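Local coordinates for protein 5-carboxyvanillate decarboxylase (Sphingomonas paucimobilis, PDB 4L6D) that probably removes a carboxyl group from 5-carboxyvanillate to give vanillate, using a manganese ion held in an amidohydrolase-type barrel, at residues Y198-M209 with I223-I232; F263-G273 with V286-D297. All blocks are in the same frame, centred on the assembly; numbering follows the deposited sequence.

Contact 1: residues Y198-M209 with I223-I232; sequences YGIETSTNAVRM and IVLGHMGEAI. With VNL (4-hydroxy-3-methoxybenzoate), chain J.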
loop_
_atom_site.group_PDB
_atom_site.type_symbol
_atom_site.label_atom_id
_atom_site.label_comp_id
_atom_site.label_asym_id
_atom_site.label_seq_id
_atom_site.Cartn_x
_atom_site.Cartn_y
_atom_site.Cartn_z
ATOM N N TYR A 198 -8.277 -2.491 -4.496
ATOM C CA TYR A 198 -8.867 -3.035 -3.270
ATOM C C TYR A 198 -7.963 -2.828 -2.046
ATOM O O TYR A 198 -8.427 -2.436 -0.981
ATOM C CB TYR A 198 -9.187 -4.527 -3.436
ATOM C CG TYR A 198 -10.503 -4.805 -4.133
ATOM C CD1 TYR A 198 -11.210 -3.792 -4.788
ATOM C CD2 TYR A 198 -11.046 -6.083 -4.117
ATOM C CE1 TYR A 198 -12.441 -4.057 -5.416
ATOM C CE2 TYR A 198 -12.253 -6.364 -4.744
ATOM C CZ TYR A 198 -12.945 -5.346 -5.386
ATOM O OH TYR A 198 -14.154 -5.632 -5.984
ATOM N N GLY A 199 -6.672 -3.102 -2.201
ATOM C CA GLY A 199 -5.731 -2.986 -1.099
ATOM C C GLY A 199 -5.474 -1.555 -0.684
ATOM O O GLY A 199 -5.356 -1.260 0.507
ATOM N N ILE A 200 -5.380 -0.660 -1.656
ATOM C CA ILE A 200 -5.148 0.748 -1.344
ATOM C C ILE A 200 -6.349 1.363 -0.619
ATOM O O ILE A 200 -6.193 2.050 0.395
ATOM C CB ILE A 200 -4.828 1.554 -2.609
ATOM C CG1 ILE A 200 -3.583 1.001 -3.317
ATOM C CG2 ILE A 200 -4.647 3.023 -2.253
ATOM C CD1 ILE A 200 -2.349 0.942 -2.425
ATOM N N GLU A 201 -7.545 1.090 -1.130
ATOM C CA GLU A 201 -8.778 1.564 -0.516
ATOM C C GLU A 201 -8.931 1.093 0.931
ATOM O O GLU A 201 -9.175 1.907 1.833
ATOM C CB GLU A 201 -9.964 1.100 -1.380
ATOM C CG GLU A 201 -11.320 1.056 -0.685
ATOM C CD GLU A 201 -11.852 2.422 -0.289
ATOM O OE1 GLU A 201 -11.422 3.453 -0.860
ATOM O OE2 GLU A 201 -12.704 2.439 0.621
ATOM N N THR A 202 -8.742 -0.210 1.148
ATOM C CA THR A 202 -9.031 -0.821 2.442
ATOM C C THR A 202 -7.967 -0.466 3.478
ATOM O O THR A 202 -8.293 -0.148 4.628
ATOM C CB THR A 202 -9.164 -2.345 2.294
ATOM O OG1 THR A 202 -10.075 -2.621 1.224
ATOM C CG2 THR A 202 -9.728 -2.969 3.567
ATOM N N SER A 203 -6.696 -0.510 3.072
ATOM C CA SER A 203 -5.615 -0.149 3.980
ATOM C C SER A 203 -5.705 1.317 4.374
ATOM O O SER A 203 -5.463 1.663 5.530
ATOM C CB SER A 203 -4.229 -0.457 3.395
ATOM O OG SER A 203 -3.996 0.260 2.194
ATOM N N THR A 204 -6.041 2.186 3.427
ATOM C CA THR A 204 -6.143 3.610 3.754
ATOM C C THR A 204 -7.265 3.876 4.759
ATOM O O THR A 204 -7.099 4.664 5.680
ATOM C CB THR A 204 -6.285 4.466 2.488
ATOM O OG1 THR A 204 -5.114 4.293 1.672
ATOM C CG2 THR A 204 -6.436 5.940 2.833
ATOM N N ASN A 205 -8.395 3.201 4.580
ATOM C CA ASN A 205 -9.491 3.263 5.539
ATOM C C ASN A 205 -8.968 2.895 6.932
ATOM O O ASN A 205 -9.105 3.661 7.895
ATOM C CB ASN A 205 -10.596 2.298 5.088
ATOM C CG ASN A 205 -11.951 2.586 5.737
ATOM O OD1 ASN A 205 -12.050 3.315 6.719
ATOM N ND2 ASN A 205 -13.007 2.004 5.162
ATOM N N ALA A 206 -8.310 1.743 7.034
ATOM C CA ALA A 206 -7.823 1.288 8.328
ATOM C C ALA A 206 -6.783 2.218 8.956
ATOM O O ALA A 206 -6.782 2.427 10.181
ATOM C CB ALA A 206 -7.282 -0.138 8.225
ATOM N N VAL A 207 -5.881 2.757 8.137
ATOM C CA VAL A 207 -4.891 3.689 8.668
ATOM C C VAL A 207 -5.567 4.958 9.209
ATOM O O VAL A 207 -5.191 5.460 10.269
ATOM C CB VAL A 207 -3.811 4.014 7.615
ATOM C CG1 VAL A 207 -2.925 5.171 8.070
ATOM C CG2 VAL A 207 -2.974 2.773 7.351
ATOM N N ARG A 208 -6.579 5.461 8.503
ATOM C CA ARG A 208 -7.336 6.611 8.991
ATOM C C ARG A 208 -7.990 6.273 10.329
ATOM O O ARG A 208 -7.998 7.090 11.247
ATOM C CB ARG A 208 -8.419 7.049 7.993
ATOM C CG ARG A 208 -7.885 7.619 6.682
ATOM C CD ARG A 208 -9.050 8.002 5.744
ATOM N NE ARG A 208 -9.821 9.108 6.316
ATOM C CZ ARG A 208 -9.647 10.387 6.006
ATOM N NH1 ARG A 208 -8.777 10.743 5.068
ATOM N NH2 ARG A 208 -10.359 11.319 6.623
ATOM N N MET A 209 -8.525 5.059 10.438
ATOM C CA MET A 209 -9.158 4.640 11.694
ATOM C C MET A 209 -8.163 4.684 12.842
ATOM O O MET A 209 -8.438 5.255 13.901
ATOM C CB MET A 209 -9.747 3.230 11.570
ATOM C CG MET A 209 -10.968 3.150 10.649
ATOM S SD MET A 209 -11.409 1.459 10.192
ATOM C CE MET A 209 -12.185 0.861 11.691
ATOM N N ILE A 223 -11.014 -5.773 14.635
ATOM C CA ILE A 223 -11.107 -5.577 13.190
ATOM C C ILE A 223 -10.287 -6.657 12.498
ATOM O O ILE A 223 -9.185 -6.994 12.942
ATOM C CB ILE A 223 -10.547 -4.192 12.785
ATOM C CG1 ILE A 223 -11.207 -3.066 13.596
ATOM C CG2 ILE A 223 -10.673 -3.969 11.263
ATOM C CD1 ILE A 223 -12.702 -2.920 13.384
ATOM N N VAL A 224 -10.824 -7.215 11.415
ATOM C CA VAL A 224 -10.094 -8.218 10.655
ATOM C C VAL A 224 -9.893 -7.710 9.223
ATOM O O VAL A 224 -10.821 -7.175 8.606
ATOM C CB VAL A 224 -10.835 -9.568 10.672
ATOM C CG1 VAL A 224 -10.178 -10.557 9.707
ATOM C CG2 VAL A 224 -10.861 -10.153 12.106
ATOM N N LEU A 225 -8.663 -7.836 8.726
ATOM C CA LEU A 225 -8.333 -7.446 7.356
ATOM C C LEU A 225 -7.784 -8.620 6.556
ATOM O O LEU A 225 -6.856 -9.309 7.000
ATOM C CB LEU A 225 -7.289 -6.330 7.364
ATOM C CG LEU A 225 -7.700 -5.001 7.992
ATOM C CD1 LEU A 225 -6.492 -4.065 7.959
ATOM C CD2 LEU A 225 -8.857 -4.369 7.237
ATOM N N GLY A 226 -8.347 -8.833 5.371
ATOM C CA GLY A 226 -7.886 -9.880 4.481
ATOM C C GLY A 226 -6.647 -9.484 3.694
ATOM O O GLY A 226 -6.042 -8.436 3.944
ATOM N N HIS A 227 -6.256 -10.345 2.761
ATOM C CA HIS A 227 -5.157 -10.039 1.839
ATOM C C HIS A 227 -3.896 -9.665 2.590
ATOM O O HIS A 227 -3.252 -8.644 2.310
ATOM C CB HIS A 227 -5.634 -8.986 0.835
ATOM C CG HIS A 227 -7.027 -9.272 0.386
ATOM N ND1 HIS A 227 -8.109 -8.521 0.792
ATOM C CD2 HIS A 227 -7.536 -10.332 -0.294
ATOM C CE1 HIS A 227 -9.220 -9.081 0.344
ATOM N NE2 HIS A 227 -8.898 -10.177 -0.322
ATOM N N MET A 228 -3.571 -10.537 3.544
ATOM C CA MET A 228 -2.416 -10.390 4.425
ATOM C C MET A 228 -2.401 -9.013 5.082
ATOM O O MET A 228 -1.377 -8.336 5.141
ATOM C CB MET A 228 -1.110 -10.699 3.671
ATOM C CG MET A 228 -0.017 -11.318 4.556
ATOM S SD MET A 228 -0.446 -12.909 5.324
ATOM C CE MET A 228 -0.246 -13.999 3.922
ATOM N N GLY A 229 -3.565 -8.616 5.579
ATOM C CA GLY A 229 -3.715 -7.369 6.302
ATOM C C GLY A 229 -3.654 -6.136 5.424
ATOM O O GLY A 229 -3.359 -5.047 5.924
ATOM N N GLU A 230 -3.947 -6.309 4.131
ATOM C CA GLU A 230 -3.885 -5.212 3.158
ATOM C C GLU A 230 -2.542 -4.491 3.224
ATOM O O GLU A 230 -2.461 -3.279 3.028
ATOM C CB GLU A 230 -5.071 -4.236 3.312
ATOM C CG GLU A 230 -6.442 -4.914 3.417
ATOM C CD GLU A 230 -6.889 -5.596 2.130
ATOM O OE1 GLU A 230 -6.169 -5.522 1.115
ATOM O OE2 GLU A 230 -7.971 -6.216 2.149
ATOM N N ALA A 231 -1.508 -5.285 3.504
ATOM C CA ALA A 231 -0.100 -4.863 3.594
ATOM C C ALA A 231 0.263 -3.970 4.769
ATOM O O ALA A 231 1.433 -3.627 4.930
ATOM C CB ALA A 231 0.415 -4.260 2.270
ATOM N N ILE A 232 -0.715 -3.607 5.592
ATOM C CA ILE A 232 -0.374 -2.844 6.793
ATOM C C ILE A 232 0.724 -3.515 7.664
ATOM O O ILE A 232 1.593 -2.818 8.204
ATOM C CB ILE A 232 -1.623 -2.421 7.600
ATOM C CG1 ILE A 232 -2.467 -1.452 6.761
ATOM C CG2 ILE A 232 -1.224 -1.799 8.929
ATOM C CD1 ILE A 232 -3.859 -1.244 7.292
HETATM C C1 VNL J . -13.094 -10.126 -6.614
HETATM C CO1 VNL J . -12.177 -10.814 -5.808
HETATM C CO2 VNL J . -14.256 -9.547 -6.066
HETATM C CM1 VNL J . -12.407 -10.945 -4.427
HETATM C CM2 VNL J . -14.497 -9.654 -4.698
HETATM O OM VNL J . -15.597 -9.124 -4.075
HETATM C CZ VNL J . -13.546 -10.382 -3.852
HETATM C CC VNL J . -12.848 -10.033 -8.097
HETATM C CV VNL J . -16.573 -8.384 -4.833
HETATM O O1 VNL J . -11.997 -10.778 -8.653
HETATM O O2 VNL J . -13.555 -9.245 -8.770
HETATM O O3 VNL J . -14.004 -10.731 -2.612
HETATM O O HOH W 1 -1.395 -0.921 1.953
#
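Glu230 lays its carboxylate against helix 198-209, with OE1 3.4 Å from Gly199 CA, and turns OE2 to the edge of the His227 ring. There His227 ND1 donates a nearly straight bond of 2.7 Å to Glu230 OE2 on the syn side; the oxygen lies in the imidazole plane, but ND1 stands 33° out of the carboxylate plane. At the edge of the Tyr198 ring sits the chain J vanillate, its CM2 4.0 Å from Tyr198 CE2. The fold is the amidohydrolase alpha/beta barrel: the helix runs at 155° to strand 223-225, nearly antiparallel, and also covers a short turn whose residues 227-230 all have positive phi. With CG beside the backbone N (chi1 -48°), Glu230 CG meets Thr202 CG2 at 3.8 Å, and the chi2 bend turns the carboxylate to His227. With an alanine here, His227 ND1 would probably lose its acceptor and the imidazole be freer to turn, while a gap opened beside Thr202. Next along the helix, Ser203 OG bonds Gly199 O, and water 1 donates both to this hydroxyl and to Glu230 O, tying the helix to the turn. Beyond that the interface is apolar. Ala206 CB touches Ile232 CD1 at 3.7 Å and Leu225 CD1 at 4.0 Å, and at the far end Met209 CE and Ile223 CD1 meet tip to tip at 4.2 Å.

Contact 2: residues F263-G273 with V286-D297; sequences FRRNFAITTSG and VLGPENVMWAID. With MN (manganese (II) ion), chain I; VNL (4-hydroxy-3-methoxybenzoate), chain J; VNL (4-hydroxy-3-methoxybenzoate), chain L.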
loop_
_atom_site.group_PDB
_atom_site.type_symbol
_atom_site.label_atom_id
_atom_site.label_comp_id
_atom_site.label_asym_id
_atom_site.label_seq_id
_atom_site.Cartn_x
_atom_site.Cartn_y
_atom_site.Cartn_z
ATOM N N PHE A 263 -2.487 -1.904 15.843
ATOM C CA PHE A 263 -2.674 -2.940 14.847
ATOM C C PHE A 263 -2.589 -4.318 15.508
ATOM O O PHE A 263 -3.415 -5.181 15.241
ATOM C CB PHE A 263 -1.692 -2.817 13.673
ATOM C CG PHE A 263 -2.118 -3.627 12.489
ATOM C CD1 PHE A 263 -3.102 -3.151 11.635
ATOM C CD2 PHE A 263 -1.623 -4.899 12.286
ATOM C CE1 PHE A 263 -3.542 -3.902 10.562
ATOM C CE2 PHE A 263 -2.061 -5.668 11.208
ATOM C CZ PHE A 263 -3.022 -5.166 10.342
ATOM N N ARG A 264 -1.637 -4.511 16.414
ATOM C CA ARG A 264 -1.519 -5.815 17.056
ATOM C C ARG A 264 -2.617 -6.049 18.102
ATOM O O ARG A 264 -3.067 -7.186 18.273
ATOM C CB ARG A 264 -0.135 -6.000 17.694
ATOM C CG ARG A 264 1.016 -6.057 16.688
ATOM C CD ARG A 264 2.354 -6.356 17.381
ATOM N NE ARG A 264 3.477 -5.874 16.575
ATOM C CZ ARG A 264 3.995 -4.653 16.662
ATOM N NH1 ARG A 264 3.519 -3.780 17.541
ATOM N NH2 ARG A 264 5.012 -4.305 15.883
ATOM N N ARG A 265 -3.055 -4.996 18.795
ATOM C CA ARG A 265 -4.064 -5.154 19.848
ATOM C C ARG A 265 -5.455 -5.345 19.268
ATOM O O ARG A 265 -6.213 -6.216 19.717
ATOM C CB ARG A 265 -4.076 -3.937 20.784
ATOM C CG ARG A 265 -4.957 -4.114 22.020
ATOM C CD ARG A 265 -5.043 -2.836 22.868
ATOM N NE ARG A 265 -5.798 -1.805 22.160
ATOM C CZ ARG A 265 -6.148 -0.627 22.663
ATOM N NH1 ARG A 265 -5.819 -0.296 23.904
ATOM N NH2 ARG A 265 -6.853 0.215 21.913
ATOM N N ASN A 266 -5.792 -4.514 18.286
ATOM C CA ASN A 266 -7.164 -4.422 17.773
ATOM C C ASN A 266 -7.439 -5.110 16.448
ATOM O O ASN A 266 -8.608 -5.240 16.060
ATOM C CB ASN A 266 -7.583 -2.955 17.670
ATOM C CG ASN A 266 -7.697 -2.289 19.026
ATOM O OD1 ASN A 266 -6.781 -1.589 19.481
ATOM N ND2 ASN A 266 -8.827 -2.512 19.696
ATOM N N PHE A 267 -6.392 -5.538 15.746
ATOM C CA PHE A 267 -6.590 -6.175 14.444
ATOM C C PHE A 267 -6.083 -7.606 14.416
ATOM O O PHE A 267 -5.182 -7.979 15.169
ATOM C CB PHE A 267 -5.853 -5.418 13.328
ATOM C CG PHE A 267 -6.415 -4.057 13.017
ATOM C CD1 PHE A 267 -6.278 -3.015 13.905
ATOM C CD2 PHE A 267 -7.009 -3.816 11.792
ATOM C CE1 PHE A 267 -6.772 -1.744 13.599
ATOM C CE2 PHE A 267 -7.498 -2.552 11.470
ATOM C CZ PHE A 267 -7.383 -1.519 12.379
ATOM N N ALA A 268 -6.668 -8.381 13.506
ATOM C CA ALA A 268 -6.099 -9.650 13.063
ATOM C C ALA A 268 -6.221 -9.652 11.546
ATOM O O ALA A 268 -6.953 -8.831 10.969
ATOM C CB ALA A 268 -6.850 -10.848 13.676
ATOM N N ILE A 269 -5.500 -10.558 10.898
ATOM C CA ILE A 269 -5.454 -10.588 9.440
ATOM C C ILE A 269 -5.781 -11.968 8.903
ATOM O O ILE A 269 -5.719 -12.958 9.631
ATOM C CB ILE A 269 -4.076 -10.122 8.875
ATOM C CG1 ILE A 269 -2.975 -11.162 9.125
ATOM C CG2 ILE A 269 -3.673 -8.791 9.491
ATOM C CD1 ILE A 269 -1.716 -10.894 8.308
ATOM N N THR A 270 -6.135 -12.022 7.622
ATOM C CA THR A 270 -6.262 -13.301 6.929
ATOM C C THR A 270 -5.381 -13.345 5.700
ATOM O O THR A 270 -4.912 -12.309 5.221
ATOM C CB THR A 270 -7.708 -13.660 6.523
ATOM O OG1 THR A 270 -7.996 -13.110 5.231
ATOM C CG2 THR A 270 -8.731 -13.170 7.559
ATOM N N THR A 271 -5.183 -14.556 5.189
ATOM C CA THR A 271 -4.305 -14.794 4.047
ATOM C C THR A 271 -5.033 -14.803 2.704
ATOM O O THR A 271 -4.447 -15.219 1.713
ATOM C CB THR A 271 -3.584 -16.150 4.190
ATOM O OG1 THR A 271 -4.549 -17.204 4.135
ATOM C CG2 THR A 271 -2.837 -16.229 5.536
ATOM N N SER A 272 -6.297 -14.375 2.668
ATOM C CA SER A 272 -7.051 -14.399 1.406
ATOM C C SER A 272 -6.261 -13.760 0.274
ATOM O O SER A 272 -5.751 -12.650 0.406
ATOM C CB SER A 272 -8.384 -13.669 1.560
ATOM O OG SER A 272 -8.176 -12.381 2.108
ATOM N N GLY A 273 -6.137 -14.461 -0.844
ATOM C CA GLY A 273 -5.481 -13.877 -2.004
ATOM C C GLY A 273 -3.991 -13.623 -1.901
ATOM O O GLY A 273 -3.421 -12.994 -2.792
ATOM N N VAL A 286 5.791 -10.552 12.889
ATOM C CA VAL A 286 5.533 -9.195 13.367
ATOM C C VAL A 286 4.203 -9.033 14.104
ATOM O O VAL A 286 4.062 -8.110 14.902
ATOM C CB VAL A 286 5.668 -8.122 12.256
ATOM C CG1 VAL A 286 7.040 -8.216 11.596
ATOM C CG2 VAL A 286 4.549 -8.244 11.224
ATOM N N LEU A 287 3.232 -9.906 13.835
ATOM C CA LEU A 287 1.929 -9.811 14.502
ATOM C C LEU A 287 1.716 -10.828 15.607
ATOM O O LEU A 287 0.878 -10.618 16.497
ATOM C CB LEU A 287 0.783 -9.970 13.499
ATOM C CG LEU A 287 0.804 -9.076 12.264
ATOM C CD1 LEU A 287 -0.389 -9.425 11.385
ATOM C CD2 LEU A 287 0.784 -7.582 12.635
ATOM N N GLY A 288 2.464 -11.924 15.562
ATOM C CA GLY A 288 2.217 -13.035 16.461
ATOM C C GLY A 288 1.332 -14.059 15.773
ATOM O O GLY A 288 0.461 -13.696 14.982
ATOM N N PRO A 289 1.554 -15.350 16.060
ATOM C CA PRO A 289 0.781 -16.410 15.406
ATOM C C PRO A 289 -0.722 -16.380 15.727
ATOM O O PRO A 289 -1.490 -16.923 14.944
ATOM C CB PRO A 289 1.437 -17.693 15.926
ATOM C CG PRO A 289 2.086 -17.285 17.240
ATOM C CD PRO A 289 2.570 -15.886 16.980
ATOM N N GLU A 290 -1.133 -15.757 16.830
ATOM C CA GLU A 290 -2.556 -15.664 17.170
ATOM C C GLU A 290 -3.323 -14.697 16.271
ATOM O O GLU A 290 -4.546 -14.701 16.281
ATOM C CB GLU A 290 -2.734 -15.241 18.629
ATOM C CG GLU A 290 -2.323 -16.282 19.633
ATOM C CD GLU A 290 -2.212 -15.697 21.027
ATOM O OE1 GLU A 290 -1.301 -14.868 21.253
ATOM O OE2 GLU A 290 -3.044 -16.053 21.887
ATOM N N ASN A 291 -2.615 -13.884 15.484
ATOM C CA ASN A 291 -3.269 -12.814 14.724
ATOM C C ASN A 291 -3.378 -13.068 13.219
ATOM O O ASN A 291 -3.726 -12.166 12.460
ATOM C CB ASN A 291 -2.548 -11.485 14.952
ATOM C CG ASN A 291 -3.055 -10.741 16.179
ATOM O OD1 ASN A 291 -4.058 -11.120 16.783
ATOM N ND2 ASN A 291 -2.380 -9.654 16.531
ATOM N N VAL A 292 -3.084 -14.292 12.789
ATOM C CA VAL A 292 -3.151 -14.634 11.373
ATOM C C VAL A 292 -4.098 -15.798 11.140
ATOM O O VAL A 292 -3.945 -16.851 11.749
ATOM C CB VAL A 292 -1.761 -14.995 10.811
ATOM C CG1 VAL A 292 -1.840 -15.213 9.299
ATOM C CG2 VAL A 292 -0.747 -13.904 11.155
ATOM N N MET A 293 -5.050 -15.611 10.227
ATOM C CA MET A 293 -6.027 -16.642 9.885
ATOM C C MET A 293 -5.963 -16.995 8.415
ATOM O O MET A 293 -5.634 -16.165 7.579
ATOM C CB MET A 293 -7.435 -16.150 10.199
ATOM C CG MET A 293 -7.688 -16.007 11.681
ATOM S SD MET A 293 -9.297 -15.283 12.058
ATOM C CE MET A 293 -9.009 -13.552 11.711
ATOM N N TRP A 294 -6.311 -18.234 8.101
ATOM C CA TRP A 294 -6.373 -18.678 6.720
ATOM C C TRP A 294 -7.712 -18.319 6.067
ATOM O O TRP A 294 -8.751 -18.248 6.733
ATOM C CB TRP A 294 -6.114 -20.188 6.690
ATOM C CG TRP A 294 -6.215 -20.819 5.338
ATOM C CD1 TRP A 294 -5.328 -20.708 4.311
ATOM C CD2 TRP A 294 -7.271 -21.664 4.878
ATOM N NE1 TRP A 294 -5.773 -21.434 3.224
ATOM C CE2 TRP A 294 -6.960 -22.040 3.558
ATOM C CE3 TRP A 294 -8.450 -22.154 5.467
ATOM C CZ2 TRP A 294 -7.787 -22.874 2.809
ATOM C CZ3 TRP A 294 -9.270 -22.976 4.724
ATOM C CH2 TRP A 294 -8.932 -23.333 3.408
ATOM N N ALA A 295 -7.679 -18.095 4.754
ATOM C CA ALA A 295 -8.895 -17.863 3.973
ATOM C C ALA A 295 -8.661 -18.301 2.532
ATOM O O ALA A 295 -7.520 -18.552 2.144
ATOM C CB ALA A 295 -9.311 -16.390 4.016
ATOM N N ILE A 296 -9.731 -18.366 1.737
ATOM C CA ILE A 296 -9.624 -18.739 0.331
ATOM C C ILE A 296 -9.957 -17.566 -0.586
ATOM O O ILE A 296 -9.308 -17.389 -1.623
ATOM C CB ILE A 296 -10.548 -19.921 -0.021
ATOM C CG1 ILE A 296 -10.232 -21.139 0.854
ATOM C CG2 ILE A 296 -10.438 -20.256 -1.511
ATOM C CD1 ILE A 296 -11.338 -22.173 0.833
ATOM N N ASP A 297 -10.956 -16.769 -0.200
ATOM C CA ASP A 297 -11.594 -15.798 -1.094
ATOM C C ASP A 297 -12.403 -16.491 -2.204
ATOM O O ASP A 297 -12.469 -16.004 -3.336
ATOM C CB ASP A 297 -10.581 -14.803 -1.697
ATOM C CG ASP A 297 -11.038 -13.364 -1.587
ATOM O OD1 ASP A 297 -12.251 -13.131 -1.430
ATOM O OD2 ASP A 297 -10.178 -12.460 -1.670
HETATM MN MN MN I . -13.148 -11.322 -0.851
HETATM C C1 VNL J . -13.094 -10.126 -6.614
HETATM C CO1 VNL J . -12.177 -10.814 -5.808
HETATM C CO2 VNL J . -14.256 -9.547 -6.066
HETATM C CM1 VNL J . -12.407 -10.945 -4.427
HETATM C CM2 VNL J . -14.497 -9.654 -4.698
HETATM O OM VNL J . -15.597 -9.124 -4.075
HETATM C CZ VNL J . -13.546 -10.382 -3.852
HETATM C CC VNL J . -12.848 -10.033 -8.097
HETATM C CV VNL J . -16.573 -8.384 -4.833
HETATM O O1 VNL J . -11.997 -10.778 -8.653
HETATM O O2 VNL J . -13.555 -9.245 -8.770
HETATM O O3 VNL J . -14.004 -10.731 -2.612
HETATM C C1 VNL L . 8.646 -2.987 14.259
HETATM C CO1 VNL L . 7.462 -2.326 13.883
HETATM C CO2 VNL L . 9.427 -2.552 15.352
HETATM C CM1 VNL L . 7.021 -1.197 14.594
HETATM C CM2 VNL L . 9.014 -1.431 16.072
HETATM O OM VNL L . 9.687 -0.915 17.151
HETATM C CZ VNL L . 7.778 -0.733 15.679
HETATM C CC VNL L . 9.092 -4.193 13.484
HETATM C CV VNL L . 10.889 -1.541 17.632
HETATM O O1 VNL L . 8.238 -5.017 13.048
HETATM O O2 VNL L . 10.329 -4.328 13.305
HETATM O O3 VNL L . 7.492 0.424 16.367
HETATM O O HOH W 2 6.834 -6.159 14.933
HETATM O O HOH W 3 -4.802 -18.252 1.575
HETATM O O HOH W 4 -6.549 -17.200 -1.165
HETATM O O HOH W 5 -14.755 -12.608 -0.092
#
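Leu287 wedges its two methyls between Ile269 and Phe263, forming the tightly packed part of this beta-alpha-beta unit. Since CG1 of Ile269 lies between the backbone N and the carbonyl carbon (chi1 72°), the side chain brings CG1, CG2 and CD1 all to Leu287 CD1, with CD1 to CD1 at 3.7 Å. The two side chains cross at about a right angle. The other methyl, Leu287 CD2, sits in the plane of the Phe263 ring at its edge, 3.6 Å from CD2 of that ring. Alongside, the parallel strands are joined by Ile269 N to Asn291 O (2.9 Å), Met293 N to Ile269 O (2.8 Å) and Thr271 N to Met293 O.

Looser, partly exposed ground lies at the start of the strands, where polar groups replace the methyls. Asn291 ND2 gives a hydrogen to a lone pair of Arg264 O at 3.1 Å, in the carbonyl plane. Arg264 NE reaches Val286 O at 2.9 Å, almost in line with the carbonyl bond and within the guanidinium plane, while NH2 is linked through water 2 to carboxylate O1 of the chain L vanillate. At the opposite end of the strands, Asp297 OD1 binds manganese at 2.1 Å, sharing the metal with Glu8, His174 and the phenolic O3 of the chain J vanillate; its OD2 is hydrogen-bonded to His227 NE2. Both on one sheet face, Thr270 and Met293 pack on Val224 of strand 223-225, Thr270 also on Thr7 of strand 5-11; past the strand ends, Thr271 and Trp294 lie against helix 303-311.

Overall arrangement
The two contacts, with centres 11 Å apart, are consecutive along the chain and share one parallel sheet, where strands 223-225 and 267-270 are neighbours. Met228 N to Thr270 O and Ile223 N to Asn266 O, both 2.8 Å and probable hydrogen bonds, stitch contact 1 to contact 2. They converge on the metal site: His227 of contact 1, gripped by Glu230 at one ring nitrogen, bonds OD2 of metal-binding Asp297 with the other. Ser272 joins the same network, OG accepting from His227 N and hydrogen-bonded to Glu8 OE1. Both contacts touch the chain J vanillate, with the nearest Tyr198 side-chain atom about 6 Å from the manganese; the chain L vanillate lies by the remote end of contact 2.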